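Local atomic coordinates of endoglucanase (Thermotoga maritima, PDB entry 2FVG), a protein that probably acts, despite its name, as a metal-dependent aminopeptidase of the M42 family that binds two divalent metal cations per subunit. Residues E6-P11 with K164-R169; G12-E17 with H61-G66; G41-L46 with F191-Q196; F67-I72 with K140-G145. All coordinates share one frame; numbering follows the deposited sequence.

In the fold
Segments 6-11 and 12-17 come first, then 41-46, 61-66, 67-72, 140-145, 164-169 and 191-196. Contacts 1 to 3 gather round the predicted two-metal site; contact 4 lies away from it. Contacts 1 and 2, centres about 9 Å apart, touch directly, E64 pairing with K164 and R169. Contact 2 also meets contact 3, its centre about 13 Å away, where T194 lies beside H61 in the large mixed sheet. Contact 4, about 28 Å from contact 3 (centre to centre), is on the separate antiparallel sheet; consecutive segments 61-66 and 67-72 lead there from the site. Contact 1 brings helix 4-9 to the start of helix 166-180, with D167, a predicted ligand of both metals.

Contact 1 (E6-P11 with K164-R169); sequences ELSMMP and KAFDDR. With EDO (1,2-ethanediol), chain C.
K164 and R169 bring their cationic ends to the carbonyls at the C-terminal end of helix 4-9. M10 O is gripped twice, by R169 NH1 at 2.9 Å and by K164 NZ at 3.0 Å, the two donors arriving from opposite faces of its carbonyl plane. Each cation holds a second carbonyl as well: R169 NH1 reaches L7 O at 3.1 Å, and K164 NZ reaches S8 O at 3.0 Å. The lysine tip curls back to these oxygens through the bend at its last torsion (chi4 71°). E64 completes the network with a salt bridge to each cation, and R169 NE binds M62 O.

A second polar group is the hydroxyl of S8, which donates from OG to a lone pair of K164 O at 2.8 Å; a water bridges S8 OG to K164 N.

Apolar contact is slighter. S8 CB lies 3.9 Å from F166 CE1, and L7 CB packs on R169 CB at 4.0 Å.

An alanine in place of R169 would probably leave L7 O without its side-chain donor and E64 with one cation fewer. Positive charge at this helix end should be favoured by the helix dipole. The two cations tie the end of helix 4-9 to residues on either side of D167 and D168, a pair joined by a cis peptide bond, D167 being a predicted metal ligand.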
loop_
_atom_site.group_PDB
_atom_site.type_symbol
_atom_site.label_atom_id
_atom_site.label_comp_id
_atom_site.label_asym_id
_atom_site.label_seq_id
_atom_site.Cartn_x
_atom_site.Cartn_y
_atom_site.Cartn_z
ATOM N N GLU A 6 4.347 -11.466 4.672
ATOM C CA GLU A 6 4.083 -10.863 5.998
ATOM C C GLU A 6 3.383 -9.508 5.869
ATOM O O GLU A 6 2.452 -9.229 6.616
ATOM C CB GLU A 6 5.334 -10.706 6.874
ATOM C CG GLU A 6 6.086 -11.987 7.279
ATOM C CD GLU A 6 7.062 -12.509 6.217
ATOM O OE1 GLU A 6 6.788 -12.415 4.998
ATOM O OE2 GLU A 6 8.122 -13.046 6.619
ATOM N N LEU A 7 3.828 -8.684 4.912
ATOM C CA LEU A 7 3.245 -7.359 4.708
ATOM C C LEU A 7 1.765 -7.451 4.413
ATOM O O LEU A 7 0.951 -6.791 5.061
ATOM C CB LEU A 7 3.997 -6.577 3.631
ATOM C CG LEU A 7 5.320 -6.069 4.206
ATOM C CD1 LEU A 7 6.228 -5.592 3.115
ATOM C CD2 LEU A 7 5.076 -4.957 5.278
ATOM N N SER A 8 1.423 -8.310 3.465
ATOM C CA SER A 8 0.038 -8.545 3.089
ATOM C C SER A 8 -0.859 -8.977 4.251
ATOM O O SER A 8 -1.927 -8.385 4.499
ATOM C CB SER A 8 -0.008 -9.640 2.022
ATOM O OG SER A 8 -1.344 -10.103 1.903
HETATM N N MSE A 9 -0.423 -10.001 4.973
HETATM C CA MSE A 9 -1.241 -10.615 6.036
HETATM C C MSE A 9 -1.404 -9.816 7.316
HETATM O O MSE A 9 -2.417 -9.931 8.011
HETATM C CB MSE A 9 -0.681 -11.986 6.385
HETATM C CG MSE A 9 -0.787 -12.956 5.247
HETATM SE SE MSE A 9 -0.224 -14.714 5.827
HETATM C CE MSE A 9 -1.744 -15.048 7.157
HETATM N N MSE A 10 -0.398 -9.009 7.607
HETATM C CA MSE A 10 -0.338 -8.205 8.811
HETATM C C MSE A 10 -1.446 -7.157 8.885
HETATM O O MSE A 10 -1.841 -6.622 7.853
HETATM C CB MSE A 10 0.996 -7.512 8.739
HETATM C CG MSE A 10 1.490 -6.822 9.931
HETATM SE SE MSE A 10 3.283 -6.379 9.324
HETATM C CE MSE A 10 4.161 -8.219 9.401
ATOM N N PRO A 11 -1.956 -6.860 10.109
ATOM C CA PRO A 11 -2.958 -5.827 10.239
ATOM C C PRO A 11 -2.325 -4.432 10.343
ATOM O O PRO A 11 -1.321 -4.255 11.035
ATOM C CB PRO A 11 -3.677 -6.193 11.552
ATOM C CG PRO A 11 -2.700 -6.974 12.346
ATOM C CD PRO A 11 -1.616 -7.465 11.414
ATOM N N LYS A 164 -4.559 -10.010 0.832
ATOM C CA LYS A 164 -5.210 -8.741 1.037
ATOM C C LYS A 164 -4.178 -7.631 1.106
ATOM O O LYS A 164 -2.959 -7.881 1.174
ATOM C CB LYS A 164 -6.025 -8.766 2.336
ATOM C CG LYS A 164 -5.143 -8.772 3.576
ATOM C CD LYS A 164 -5.939 -8.522 4.789
ATOM C CE LYS A 164 -5.084 -8.504 6.039
ATOM N NZ LYS A 164 -4.207 -7.321 6.170
ATOM N N ALA A 165 -4.700 -6.405 1.111
ATOM C CA ALA A 165 -3.944 -5.161 1.251
ATOM C C ALA A 165 -2.768 -5.047 0.286
ATOM O O ALA A 165 -1.803 -4.360 0.600
ATOM C CB ALA A 165 -3.449 -4.999 2.676
ATOM N N PHE A 166 -2.844 -5.676 -0.880
ATOM C CA PHE A 166 -1.742 -5.522 -1.870
ATOM C C PHE A 166 -1.625 -4.023 -2.226
ATOM O O PHE A 166 -0.550 -3.519 -2.582
ATOM C CB PHE A 166 -1.951 -6.391 -3.101
ATOM C CG PHE A 166 -1.568 -7.856 -2.914
ATOM C CD1 PHE A 166 -0.638 -8.247 -1.960
ATOM C CD2 PHE A 166 -2.067 -8.822 -3.790
ATOM C CE1 PHE A 166 -0.258 -9.597 -1.836
ATOM C CE2 PHE A 166 -1.689 -10.178 -3.682
ATOM C CZ PHE A 166 -0.779 -10.560 -2.712
ATOM N N ASP A 167 -2.756 -3.334 -2.130
ATOM C CA ASP A 167 -2.825 -1.867 -2.228
ATOM C C ASP A 167 -2.798 -1.349 -0.765
ATOM O O ASP A 167 -3.838 -1.384 -0.079
ATOM C CB ASP A 167 -4.140 -1.464 -2.891
ATOM C CG ASP A 167 -4.381 0.045 -2.870
ATOM O OD1 ASP A 167 -3.414 0.833 -2.732
ATOM O OD2 ASP A 167 -5.557 0.438 -3.002
ATOM N N ASP A 168 -1.645 -0.878 -0.266
ATOM C CA ASP A 168 -0.377 -0.756 -1.009
ATOM C C ASP A 168 0.797 -1.518 -0.349
ATOM O O ASP A 168 1.977 -1.111 -0.426
ATOM C CB ASP A 168 -0.041 0.739 -1.176
ATOM C CG ASP A 168 1.013 1.007 -2.248
ATOM O OD1 ASP A 168 1.204 0.146 -3.144
ATOM O OD2 ASP A 168 1.663 2.089 -2.187
ATOM N N ARG A 169 0.506 -2.664 0.259
ATOM C CA ARG A 169 1.588 -3.447 0.853
ATOM C C ARG A 169 2.548 -3.969 -0.226
ATOM O O ARG A 169 3.710 -4.234 0.086
ATOM C CB ARG A 169 1.063 -4.558 1.774
ATOM C CG ARG A 169 0.132 -4.028 2.923
ATOM C CD ARG A 169 0.864 -3.427 4.175
ATOM N NE ARG A 169 -0.070 -2.691 5.036
ATOM C CZ ARG A 169 -0.916 -3.251 5.892
ATOM N NH1 ARG A 169 -0.973 -4.571 6.031
ATOM N NH2 ARG A 169 -1.709 -2.490 6.619
HETATM C C1 EDO C . -7.283 -4.920 2.419
HETATM O O1 EDO C . -8.140 -4.679 3.531
HETATM C C2 EDO C . -8.143 -5.333 1.232
HETATM O O2 EDO C . -7.325 -5.951 0.235
HETATM O O HOH W 1 -3.221 -11.649 2.865
#

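Contact 2 (G12-E17 with H61-G66). With EDO (1,2-ethanediol), chain C.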
loop_
_atom_site.group_PDB
_atom_site.type_symbol
_atom_site.label_atom_id
_atom_site.label_comp_id
_atom_site.label_asym_id
_atom_site.label_seq_id
_atom_site.Cartn_x
_atom_site.Cartn_y
_atom_site.Cartn_z
ATOM N N GLY A 12 -2.928 -3.462 9.661
ATOM C CA GLY A 12 -2.481 -2.060 9.662
ATOM C C GLY A 12 -3.521 -1.139 9.026
ATOM O O GLY A 12 -3.291 -0.496 7.997
ATOM N N VAL A 13 -4.679 -1.064 9.655
ATOM C CA VAL A 13 -5.749 -0.236 9.175
ATOM C C VAL A 13 -5.340 1.220 9.328
ATOM O O VAL A 13 -4.526 1.537 10.197
ATOM C CB VAL A 13 -7.031 -0.540 9.980
ATOM C CG1 VAL A 13 -8.175 0.396 9.577
ATOM C CG2 VAL A 13 -7.436 -1.967 9.755
ATOM N N SER A 14 -5.884 2.097 8.479
ATOM C CA SER A 14 -5.582 3.539 8.517
ATOM C C SER A 14 -5.756 4.091 9.915
ATOM O O SER A 14 -6.809 3.924 10.517
ATOM C CB SER A 14 -6.525 4.307 7.582
ATOM O OG SER A 14 -6.382 3.863 6.250
ATOM N N GLY A 15 -4.738 4.760 10.433
ATOM C CA GLY A 15 -4.833 5.306 11.800
ATOM C C GLY A 15 -4.196 4.355 12.803
ATOM O O GLY A 15 -3.950 4.719 13.943
ATOM N N ASP A 16 -3.879 3.141 12.360
ATOM C CA ASP A 16 -3.313 2.126 13.245
ATOM C C ASP A 16 -2.199 1.355 12.556
ATOM O O ASP A 16 -2.183 0.130 12.604
ATOM C CB ASP A 16 -4.440 1.177 13.673
ATOM C CG ASP A 16 -4.032 0.208 14.785
ATOM O OD1 ASP A 16 -3.360 0.620 15.756
ATOM O OD2 ASP A 16 -4.408 -0.981 14.688
ATOM N N GLU A 17 -1.245 2.064 11.954
ATOM C CA GLU A 17 -0.159 1.423 11.196
ATOM C C GLU A 17 1.098 1.030 11.975
ATOM O O GLU A 17 2.123 0.692 11.356
ATOM C CB GLU A 17 0.295 2.310 10.014
ATOM C CG GLU A 17 -0.778 2.863 9.060
ATOM C CD GLU A 17 -1.533 4.101 9.598
ATOM O OE1 GLU A 17 -1.418 4.443 10.803
ATOM O OE2 GLU A 17 -2.266 4.732 8.796
ATOM N N HIS A 61 2.237 3.586 0.694
ATOM C CA HIS A 61 1.336 3.703 1.854
ATOM C C HIS A 61 1.249 2.418 2.629
ATOM O O HIS A 61 1.096 1.332 2.058
ATOM C CB HIS A 61 -0.079 4.071 1.395
ATOM C CG HIS A 61 -0.087 4.872 0.137
ATOM N ND1 HIS A 61 0.532 6.101 0.033
ATOM C CD2 HIS A 61 -0.624 4.617 -1.078
ATOM C CE1 HIS A 61 0.371 6.571 -1.193
ATOM N NE2 HIS A 61 -0.335 5.695 -1.884
HETATM N N MSE A 62 1.333 2.551 3.938
HETATM C CA MSE A 62 1.259 1.425 4.833
HETATM C C MSE A 62 -0.134 1.029 5.236
HETATM O O MSE A 62 -0.336 -0.093 5.700
HETATM C CB MSE A 62 2.035 1.736 6.104
HETATM C CG MSE A 62 3.509 1.859 5.874
HETATM SE SE MSE A 62 4.499 2.058 7.595
HETATM C CE MSE A 62 3.897 3.867 8.173
ATOM N N ASP A 63 -1.093 1.937 5.094
ATOM C CA ASP A 63 -2.453 1.675 5.577
ATOM C C ASP A 63 -3.341 0.841 4.655
ATOM O O ASP A 63 -3.118 0.780 3.441
ATOM C CB ASP A 63 -3.174 2.981 6.003
ATOM C CG ASP A 63 -3.360 3.979 4.864
ATOM O OD1 ASP A 63 -2.418 4.148 4.032
ATOM O OD2 ASP A 63 -4.450 4.619 4.830
ATOM N N GLU A 64 -4.357 0.215 5.252
ATOM C CA GLU A 64 -5.321 -0.581 4.505
ATOM C C GLU A 64 -6.737 -0.227 4.980
ATOM O O GLU A 64 -6.913 0.404 6.012
ATOM C CB GLU A 64 -5.014 -2.081 4.690
ATOM C CG GLU A 64 -5.248 -2.580 6.122
ATOM C CD GLU A 64 -4.817 -4.026 6.351
ATOM O OE1 GLU A 64 -5.373 -4.954 5.715
ATOM O OE2 GLU A 64 -3.930 -4.231 7.194
ATOM N N VAL A 65 -7.748 -0.620 4.219
ATOM C CA VAL A 65 -9.128 -0.415 4.623
ATOM C C VAL A 65 -9.490 -1.342 5.796
ATOM O O VAL A 65 -8.953 -2.453 5.911
ATOM C CB VAL A 65 -10.097 -0.598 3.425
ATOM C CG1 VAL A 65 -11.559 -0.584 3.882
ATOM C CG2 VAL A 65 -9.887 0.533 2.451
ATOM N N GLY A 66 -10.418 -0.902 6.657
ATOM C CA GLY A 66 -10.785 -1.710 7.822
ATOM C C GLY A 66 -11.990 -1.157 8.535
ATOM O O GLY A 66 -12.857 -0.564 7.900
HETATM C C1 EDO C . -7.283 -4.920 2.419
HETATM O O1 EDO C . -8.140 -4.679 3.531
HETATM C C2 EDO C . -8.143 -5.333 1.232
HETATM O O2 EDO C . -7.325 -5.951 0.235
#
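V13 and E64 face each other in a single backbone bridge, the tight centre of this contact between two loops. S14 N donates to E64 O at 3.2 Å, while the return bond from E64 N to G12 O is weak. The E64 side chain runs alongside G12, CG near G12 O, and its OE2 takes G12 N at 2.8 Å on the anti side of the carboxylate. Beyond the bridge, V13 CG1 rests 3.8 Å from G66 CA. D63 CG sits between its own backbone N and carbonyl carbon (chi1 62°), which brings the anti lone pair of OD2 to S14 OG, 2.5 Å away. E17 packs on the same aspartate, OE2 3.4 Å from D63 CB, and that oxygen accepts G15 N and Q196 N.

The other side is looser. The type II turn from V13 to D16 holds the exposed G15 and D16 clear of segment 61-66. The V65 side chain points away from segment 12-17, and its carbonyl takes a weak bond from an ethanediol molecule.

With salt bridges to K164 and R169, the buried charge of E64 is probably well compensated; bridge, D63 and E64 carboxylate together hold the loop after the predicted zinc ligand H61.

Contact 3 (G41-L46 with F191-Q196); sequences GNLIAL and FVFTVQ. With EDO (1,2-ethanediol), chain D.
L43 and F193 form a hydrogen-bonded pair in the antiparallel strand pairing of 43-47 with 187-194, part of the large mixed sheet that carries the predicted metal site. Two reciprocal bonds of 2.9 Å join L43 N to F193 O and F193 N to L43 O; A45 and F191 repeat the pattern, and I44 and V192 make the non-hydrogen-bonded pair between. L43, A45, F191 and F193 lie on one face, where helix 18-28 packs on L43 and F193, whereas I44 and V192 turn to the other, against helix 205-211. L43 and F193 run side by side, CB to CB 4.1 Å, and the ring of F193 turns its edge to L43 O.

N42 closes the end of the pairing. Its CB lies 4.3 Å from V192 CG1 and 3.9 Å from F193 O. With CG anti to the carbonyl carbon (chi1 -63°), the amide swings toward segment 191-196 and its CG passes near an ethanediol molecule. At the tip, OD1 accepts V195 N at 3.1 Å, nearly in line with its own C=O bond, and lies close to T194 CA, while ND2 binds D38. An alanine here would probably leave V195 N and D38 each without this partner and loosen the hold on the start of V195.

T194, next to V195, also bonds through OG1 to ND1 of H61, a predicted zinc ligand. Next along, V195 CG1 comes 3.2 Å from the carbonyl oxygen of G41.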
loop_
_atom_site.group_PDB
_atom_site.type_symbol
_atom_site.label_atom_id
_atom_site.label_comp_id
_atom_site.label_asym_id
_atom_site.label_seq_id
_atom_site.Cartn_x
_atom_site.Cartn_y
_atom_site.Cartn_z
ATOM N N GLY A 41 3.633 9.874 11.924
ATOM C CA GLY A 41 3.801 8.435 11.937
ATOM C C GLY A 41 4.426 7.867 10.689
ATOM O O GLY A 41 4.570 6.640 10.573
ATOM N N ASN A 42 4.763 8.742 9.740
ATOM C CA ASN A 42 5.394 8.318 8.501
ATOM C C ASN A 42 6.771 7.808 8.820
ATOM O O ASN A 42 7.470 8.402 9.643
ATOM C CB ASN A 42 5.570 9.487 7.525
ATOM C CG ASN A 42 4.261 10.090 7.083
ATOM O OD1 ASN A 42 3.342 9.389 6.659
ATOM N ND2 ASN A 42 4.172 11.409 7.162
ATOM N N LEU A 43 7.176 6.743 8.145
ATOM C CA LEU A 43 8.506 6.196 8.339
ATOM C C LEU A 43 9.343 6.753 7.216
ATOM O O LEU A 43 9.012 6.554 6.059
ATOM C CB LEU A 43 8.480 4.669 8.285
ATOM C CG LEU A 43 9.815 3.946 8.499
ATOM C CD1 LEU A 43 10.395 4.255 9.868
ATOM C CD2 LEU A 43 9.570 2.467 8.358
ATOM N N ILE A 44 10.428 7.442 7.567
ATOM C CA ILE A 44 11.275 8.104 6.589
ATOM C C ILE A 44 12.663 7.504 6.628
ATOM O O ILE A 44 13.353 7.574 7.640
ATOM C CB ILE A 44 11.335 9.627 6.872
ATOM C CG1 ILE A 44 9.912 10.190 6.950
ATOM C CG2 ILE A 44 12.214 10.357 5.840
ATOM C CD1 ILE A 44 9.851 11.677 7.047
ATOM N N ALA A 45 13.054 6.904 5.515
ATOM C CA ALA A 45 14.345 6.256 5.411
ATOM C C ALA A 45 15.140 7.030 4.410
ATOM O O ALA A 45 14.600 7.408 3.375
ATOM C CB ALA A 45 14.167 4.822 4.951
ATOM N N LEU A 46 16.404 7.301 4.723
ATOM C CA LEU A 46 17.287 8.030 3.803
ATOM C C LEU A 46 18.429 7.181 3.278
ATOM O O LEU A 46 19.138 6.519 4.041
ATOM C CB LEU A 46 17.882 9.266 4.491
ATOM C CG LEU A 46 19.021 10.055 3.842
ATOM C CD1 LEU A 46 18.649 10.558 2.452
ATOM C CD2 LEU A 46 19.436 11.230 4.722
ATOM N N PHE A 191 13.102 7.128 1.114
ATOM C CA PHE A 191 12.076 6.115 0.933
ATOM C C PHE A 191 11.082 6.367 2.050
ATOM O O PHE A 191 11.408 6.248 3.231
ATOM C CB PHE A 191 12.672 4.709 0.991
ATOM C CG PHE A 191 13.573 4.405 -0.159
ATOM C CD1 PHE A 191 14.902 4.798 -0.143
ATOM C CD2 PHE A 191 13.078 3.758 -1.297
ATOM C CE1 PHE A 191 15.733 4.523 -1.230
ATOM C CE2 PHE A 191 13.900 3.472 -2.375
ATOM C CZ PHE A 191 15.224 3.854 -2.345
ATOM N N VAL A 192 9.870 6.752 1.684
ATOM C CA VAL A 192 8.871 7.090 2.694
ATOM C C VAL A 192 7.708 6.097 2.713
ATOM O O VAL A 192 7.178 5.743 1.666
ATOM C CB VAL A 192 8.403 8.566 2.523
ATOM C CG1 VAL A 192 7.397 8.969 3.636
ATOM C CG2 VAL A 192 9.621 9.502 2.596
ATOM N N PHE A 193 7.298 5.672 3.920
ATOM C CA PHE A 193 6.216 4.712 4.084
ATOM C C PHE A 193 5.188 5.506 4.879
ATOM O O PHE A 193 5.402 5.839 6.049
ATOM C CB PHE A 193 6.717 3.466 4.817
ATOM C CG PHE A 193 7.870 2.772 4.108
ATOM C CD1 PHE A 193 9.173 3.216 4.266
ATOM C CD2 PHE A 193 7.621 1.676 3.286
ATOM C CE1 PHE A 193 10.266 2.561 3.555
ATOM C CE2 PHE A 193 8.695 1.018 2.574
ATOM C CZ PHE A 193 10.001 1.473 2.729
ATOM N N THR A 194 4.072 5.805 4.233
ATOM C CA THR A 194 3.150 6.767 4.785
ATOM C C THR A 194 1.994 6.180 5.564
ATOM O O THR A 194 1.668 4.993 5.468
ATOM C CB THR A 194 2.588 7.671 3.666
ATOM O OG1 THR A 194 1.739 6.898 2.815
ATOM C CG2 THR A 194 3.712 8.256 2.827
ATOM N N VAL A 195 1.327 7.061 6.289
ATOM C CA VAL A 195 0.228 6.681 7.114
ATOM C C VAL A 195 -0.944 7.586 6.744
ATOM O O VAL A 195 -0.752 8.574 6.045
ATOM C CB VAL A 195 0.601 6.950 8.605
ATOM C CG1 VAL A 195 1.764 6.090 9.038
ATOM C CG2 VAL A 195 0.900 8.459 8.869
ATOM N N GLN A 196 -2.151 7.255 7.180
ATOM C CA GLN A 196 -3.239 8.219 7.045
ATOM C C GLN A 196 -3.167 9.182 8.241
ATOM O O GLN A 196 -3.094 8.751 9.399
ATOM C CB GLN A 196 -4.615 7.555 6.978
ATOM C CG GLN A 196 -5.780 8.557 7.136
ATOM C CD GLN A 196 -7.098 8.031 6.617
ATOM O OE1 GLN A 196 -8.027 7.779 7.390
ATOM N NE2 GLN A 196 -7.181 7.828 5.299
HETATM C C1 EDO D . 1.944 12.043 4.277
HETATM O O1 EDO D . 1.002 11.460 5.190
HETATM C C2 EDO D . 1.717 11.510 2.863
HETATM O O2 EDO D . 2.785 11.926 1.998
#

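Contact 4 (F67-I72 with K140-G145)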
loop_
_atom_site.group_PDB
_atom_site.type_symbol
_atom_site.label_atom_id
_atom_site.label_comp_id
_atom_site.label_asym_id
_atom_site.label_seq_id
_atom_site.Cartn_x
_atom_site.Cartn_y
_atom_site.Cartn_z
ATOM N N PHE A 67 -12.041 -1.356 9.851
ATOM C CA PHE A 67 -13.177 -0.926 10.647
ATOM C C PHE A 67 -12.673 -0.502 12.015
ATOM O O PHE A 67 -11.485 -0.651 12.329
ATOM C CB PHE A 67 -14.184 -2.096 10.798
ATOM C CG PHE A 67 -14.506 -2.794 9.502
ATOM C CD1 PHE A 67 -15.486 -2.286 8.651
ATOM C CD2 PHE A 67 -13.800 -3.925 9.111
ATOM C CE1 PHE A 67 -15.770 -2.903 7.440
ATOM C CE2 PHE A 67 -14.073 -4.552 7.903
ATOM C CZ PHE A 67 -15.066 -4.039 7.061
ATOM N N VAL A 68 -13.587 0.006 12.838
ATOM C CA VAL A 68 -13.264 0.399 14.188
ATOM C C VAL A 68 -14.448 -0.024 15.074
ATOM O O VAL A 68 -15.602 0.029 14.647
ATOM C CB VAL A 68 -12.877 1.903 14.265
ATOM C CG1 VAL A 68 -14.058 2.821 13.923
ATOM C CG2 VAL A 68 -12.255 2.250 15.611
ATOM N N VAL A 69 -14.142 -0.516 16.274
ATOM C CA VAL A 69 -15.166 -0.971 17.197
ATOM C C VAL A 69 -15.872 0.254 17.738
ATOM O O VAL A 69 -15.281 1.097 18.438
ATOM C CB VAL A 69 -14.593 -1.829 18.335
ATOM C CG1 VAL A 69 -15.704 -2.253 19.271
ATOM C CG2 VAL A 69 -13.864 -3.056 17.765
ATOM N N SER A 70 -17.139 0.369 17.376
ATOM C CA SER A 70 -17.933 1.510 17.808
ATOM C C SER A 70 -18.766 1.183 19.041
ATOM O O SER A 70 -19.118 2.076 19.804
ATOM C CB SER A 70 -18.786 2.056 16.655
ATOM O OG SER A 70 -19.636 1.061 16.115
ATOM N N LYS A 71 -19.059 -0.097 19.254
ATOM C CA LYS A 71 -19.867 -0.497 20.408
ATOM C C LYS A 71 -19.782 -1.977 20.757
ATOM O O LYS A 71 -19.690 -2.829 19.883
ATOM C CB LYS A 71 -21.342 -0.121 20.197
ATOM C CG LYS A 71 -22.228 -0.498 21.387
ATOM C CD LYS A 71 -23.597 0.143 21.325
ATOM C CE LYS A 71 -24.413 -0.249 22.545
ATOM N NZ LYS A 71 -25.710 0.465 22.535
ATOM N N ILE A 72 -19.846 -2.270 22.053
ATOM C CA ILE A 72 -19.842 -3.634 22.535
ATOM C C ILE A 72 -21.238 -3.917 23.063
ATOM O O ILE A 72 -21.679 -3.287 24.030
ATOM C CB ILE A 72 -18.751 -3.860 23.604
ATOM C CG1 ILE A 72 -17.364 -3.570 22.991
ATOM C CG2 ILE A 72 -18.837 -5.297 24.158
ATOM C CD1 ILE A 72 -16.191 -3.556 23.973
ATOM N N LYS A 140 -12.682 -8.060 28.195
ATOM C CA LYS A 140 -11.368 -8.593 28.565
ATOM C C LYS A 140 -10.433 -8.666 27.343
ATOM O O LYS A 140 -9.207 -8.670 27.487
ATOM C CB LYS A 140 -11.513 -9.973 29.211
ATOM N N TYR A 141 -11.006 -8.693 26.139
ATOM C CA TYR A 141 -10.197 -8.795 24.910
ATOM C C TYR A 141 -10.322 -7.591 23.987
ATOM O O TYR A 141 -9.392 -7.263 23.242
ATOM C CB TYR A 141 -10.630 -10.017 24.083
ATOM C CG TYR A 141 -10.480 -11.368 24.746
ATOM C CD1 TYR A 141 -11.419 -11.822 25.673
ATOM C CD2 TYR A 141 -9.417 -12.208 24.425
ATOM C CE1 TYR A 141 -11.287 -13.071 26.266
ATOM C CE2 TYR A 141 -9.283 -13.461 25.016
ATOM C CZ TYR A 141 -10.215 -13.884 25.929
ATOM O OH TYR A 141 -10.078 -15.127 26.519
ATOM N N VAL A 142 -11.486 -6.953 24.041
ATOM C CA VAL A 142 -11.862 -5.918 23.097
ATOM C C VAL A 142 -12.318 -4.609 23.711
ATOM O O VAL A 142 -12.808 -4.596 24.834
ATOM C CB VAL A 142 -12.926 -6.525 22.117
ATOM C CG1 VAL A 142 -14.071 -5.577 21.798
ATOM C CG2 VAL A 142 -12.239 -7.064 20.857
ATOM N N SER A 143 -12.126 -3.499 22.990
ATOM C CA SER A 143 -12.581 -2.179 23.477
ATOM C C SER A 143 -13.009 -1.236 22.354
ATOM O O SER A 143 -12.464 -1.311 21.224
ATOM C CB SER A 143 -11.494 -1.482 24.313
ATOM O OG SER A 143 -11.048 -2.299 25.379
ATOM N N ILE A 144 -13.965 -0.348 22.675
ATOM C CA ILE A 144 -14.439 0.689 21.749
ATOM C C ILE A 144 -13.201 1.421 21.265
ATOM O O ILE A 144 -12.341 1.794 22.066
ATOM C CB ILE A 144 -15.403 1.728 22.413
ATOM C CG1 ILE A 144 -16.765 1.117 22.752
ATOM C CG2 ILE A 144 -15.632 2.959 21.499
ATOM C CD1 ILE A 144 -16.793 0.248 23.990
ATOM N N GLY A 145 -13.079 1.572 19.953
ATOM C CA GLY A 145 -11.940 2.268 19.391
ATOM C C GLY A 145 -10.863 1.391 18.814
ATOM O O GLY A 145 -9.967 1.903 18.126
#
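V69 O accepts the backbone N-H of G145 in a bond of 2.7 Å, close to straight at 159° and directed at a lone pair of the carbonyl. I144 CA adds a CH...O contact to the same oxygen at 3.4 Å. Here the loop after helix 135-139 comes alongside strand 66-72, which lies between 78-83 and 147-150 in the six-stranded antiparallel sheet. V69 also shares backbone bonding with D146, and the loop leads on into strand 147-150. G145 takes a backbone conformation (phi 102°) that would jam a CB against the carbonyl oxygen before it, which suits glycine at this turn.

The rest is aliphatic packing, partly against carbonyl oxygens. I72, with CG1 anti to its carbonyl carbon and CD1 extended (chi2 172°), sends that methyl between two branched side chains of the loop: CD1 lies 3.6 Å from V142 CG1 and 3.9 Å from I144 CD1. I72 and V142 slide past each other in opposite directions, while the I144 side chain runs across I72 at a slant. Nearer the bond, V69 CB rests on S143 O at 3.6 Å, and V68 CG2 meets G145 O at 3.4 Å.

Next to V69, S70 and K71 both face S79 in a classic beta bulge, and I72 follows directly after it. A138 and K139 of helix 135-139 add further contacts to I72.

With no charged group taking part, the join probably rests on the backbone bond together with aliphatic packing that is partly open, since I144 is exposed.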